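Local coordinates for class II aldolase/adducin N-terminal domain-containing protein (Thermoplasma acidophilum, PDB 3M4R), which binds zinc through its N-terminal class II aldolase-like domain, part of a longer protein of the short-chain dehydrogenase family thought to act as an oxidoreductase, at the zinc ion site. Numbering follows the deposited sequence.

The zinc ion site. Residues 40, 116, 119, 130, 132, 188, 190. With ZN (zinc ion), chain B.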
ATOM      1  N   ASN A  40      -1.558   4.583  -2.465  1.00 24.07           N
ATOM      2  CA  ASN A  40      -1.957   4.661  -1.098  1.00 24.43           C
ATOM      3  C   ASN A  40      -0.918   3.986  -0.209  1.00 23.52           C
ATOM      4  O   ASN A  40      -0.195   3.091  -0.629  1.00 22.62           O
ATOM      5  CB  ASN A  40      -3.410   4.142  -0.914  1.00 25.01           C
ATOM      6  CG  ASN A  40      -3.780   3.074  -1.904  1.00 24.87           C
ATOM      7  OD1 ASN A  40      -3.312   1.945  -1.781  1.00 28.18           O
ATOM      8  ND2 ASN A  40      -4.574   3.426  -2.924  1.00 22.27           N
ATOM      9  N   GLU A 116      -8.687   0.750  -1.418  1.00 23.81           N
ATOM     10  CA  GLU A 116      -7.690  -0.335  -1.425  1.00 23.75           C
ATOM     11  C   GLU A 116      -7.183  -0.717  -0.068  1.00 23.16           C
ATOM     12  O   GLU A 116      -6.137  -1.376   0.035  1.00 22.75           O
ATOM     13  CB  GLU A 116      -6.491   0.072  -2.330  1.00 23.38           C
ATOM     14  CG  GLU A 116      -7.020   0.518  -3.675  1.00 24.15           C
ATOM     15  CD  GLU A 116      -6.040   0.401  -4.814  1.00 26.46           C
ATOM     16  OE1 GLU A 116      -5.396   1.457  -5.109  1.00 25.67           O
ATOM     17  OE2 GLU A 116      -5.954  -0.710  -5.435  1.00 26.04           O
ATOM     18  N   LEU A 119      -5.695  -4.199   0.791  1.00 23.71           N
ATOM     19  CA  LEU A 119      -4.306  -4.566   0.367  1.00 24.03           C
ATOM     20  C   LEU A 119      -3.331  -4.365   1.515  1.00 24.31           C
ATOM     21  O   LEU A 119      -2.345  -5.136   1.719  1.00 24.40           O
ATOM     22  CB  LEU A 119      -3.816  -3.739  -0.829  1.00 24.92           C
ATOM     23  CG  LEU A 119      -4.605  -3.780  -2.136  1.00 27.01           C
ATOM     24  CD1 LEU A 119      -3.986  -2.841  -3.214  1.00 25.12           C
ATOM     25  CD2 LEU A 119      -4.733  -5.219  -2.656  1.00 25.20           C
ATOM     26  N   HIS A 130       1.637   1.372  -1.875  1.00 23.36           N
ATOM     27  CA  HIS A 130       0.996   0.949  -3.100  1.00 23.50           C
ATOM     28  C   HIS A 130       1.043   2.113  -4.096  1.00 24.41           C
ATOM     29  O   HIS A 130       0.544   3.184  -3.782  1.00 23.68           O
ATOM     30  CB  HIS A 130      -0.465   0.613  -2.836  1.00 23.54           C
ATOM     31  CG  HIS A 130      -1.197   0.159  -4.047  1.00 24.56           C
ATOM     32  ND1 HIS A 130      -0.595  -0.598  -5.035  1.00 24.80           N
ATOM     33  CD2 HIS A 130      -2.469   0.386  -4.460  1.00 23.82           C
ATOM     34  CE1 HIS A 130      -1.486  -0.836  -5.985  1.00 26.61           C
ATOM     35  NE2 HIS A 130      -2.614  -0.224  -5.673  1.00 21.73           N
ATOM     36  N   HIS A 132       0.661   3.085  -8.617  1.00 25.76           N
ATOM     37  CA  HIS A 132       0.314   2.673  -9.953  1.00 26.00           C
ATOM     38  C   HIS A 132       1.451   3.145 -10.879  1.00 25.66           C
ATOM     39  O   HIS A 132       1.217   3.767 -11.904  1.00 26.54           O
ATOM     40  CB  HIS A 132      -1.044   3.251 -10.360  1.00 25.64           C
ATOM     41  CG  HIS A 132      -2.178   2.804  -9.483  1.00 27.87           C
ATOM     42  ND1 HIS A 132      -3.398   3.442  -9.488  1.00 28.78           N
ATOM     43  CD2 HIS A 132      -2.278   1.801  -8.566  1.00 25.59           C
ATOM     44  CE1 HIS A 132      -4.203   2.857  -8.613  1.00 31.10           C
ATOM     45  NE2 HIS A 132      -3.554   1.852  -8.050  1.00 27.18           N
ATOM     46  N   HIS A 188      -1.788  -2.944 -12.993  1.00 23.41           N
ATOM     47  CA  HIS A 188      -2.290  -2.217 -11.832  1.00 23.66           C
ATOM     48  C   HIS A 188      -1.151  -1.437 -11.185  1.00 22.79           C
ATOM     49  O   HIS A 188      -1.179  -0.227 -11.181  1.00 21.97           O
ATOM     50  CB  HIS A 188      -2.909  -3.193 -10.818  1.00 23.72           C
ATOM     51  CG  HIS A 188      -3.549  -2.535  -9.620  1.00 26.77           C
ATOM     52  ND1 HIS A 188      -4.243  -3.261  -8.673  1.00 25.09           N
ATOM     53  CD2 HIS A 188      -3.601  -1.238  -9.208  1.00 28.85           C
ATOM     54  CE1 HIS A 188      -4.655  -2.452  -7.711  1.00 31.05           C
ATOM     55  NE2 HIS A 188      -4.305  -1.214  -8.021  1.00 28.33           N
ATOM     56  N   LEU A 190       2.202  -1.749  -7.974  1.00 23.47           N
ATOM     57  CA  LEU A 190       3.163  -2.397  -7.114  1.00 23.48           C
ATOM     58  C   LEU A 190       2.787  -2.240  -5.664  1.00 23.17           C
ATOM     59  O   LEU A 190       2.320  -1.176  -5.243  1.00 24.40           O
ATOM     60  CB  LEU A 190       4.524  -1.768  -7.333  1.00 22.26           C
ATOM     61  CG  LEU A 190       5.703  -2.264  -6.479  1.00 22.15           C
ATOM     62  CD1 LEU A 190       6.061  -3.755  -6.731  1.00 20.02           C
ATOM     63  CD2 LEU A 190       6.914  -1.405  -6.872  1.00 18.70           C
TER
HETATM   64 ZN    ZN B 220      -4.412   0.328  -6.817  1.00 37.37          ZN
HETATM   65  O   HOH W   1      -6.113   0.720  -7.839  1.00 21.59           O
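Three histidines and a chelating carboxylate hold zinc here, as typical of class II aldolase domains, and the site illustrates how second-shell groups fix the first shell. His130, His132 and His188 each present NE2 to the metal, His188 NE2 lying 2.0 Å from ZN. Glu116 comes from just ahead of helix 117-121; its chain extends beyond CG and grips the ion with both carboxylate oxygens, OE1 and OE2 each 2.3 Å from ZN; with a water, the shell is distorted six-coordinate.

The tightly packed part surrounds His130, on strand 127-131. Its CG is anti to the backbone N (chi1 -180°), and ND1 of His130 donates an almost straight hydrogen bond to the carbonyl O of Leu190, 3.0 Å away, meeting it from above the carbonyl plane. This bond restrains ring rotation and probably favours the tautomer that leaves NE2 for zinc. Methyl CD1 of Leu119 rests over one face of the His130 ring near the rim, 3.7 Å above its plane. Asn40 directs ND2 at Glu116 OE1 (3.1 Å) in a nearly linear bond that meets the oxygen 27° above the carboxylate plane but within the Asn40 amide plane, which would steady the carboxylate and may temper its charge.

The looser side is that of the water, a solvent-derived, presumably exchangeable ligand whose position a substrate oxygen could take, though the structure alone does not show this. The water oxygen sits 2.0 Å from ZN, roughly opposite His130 NE2.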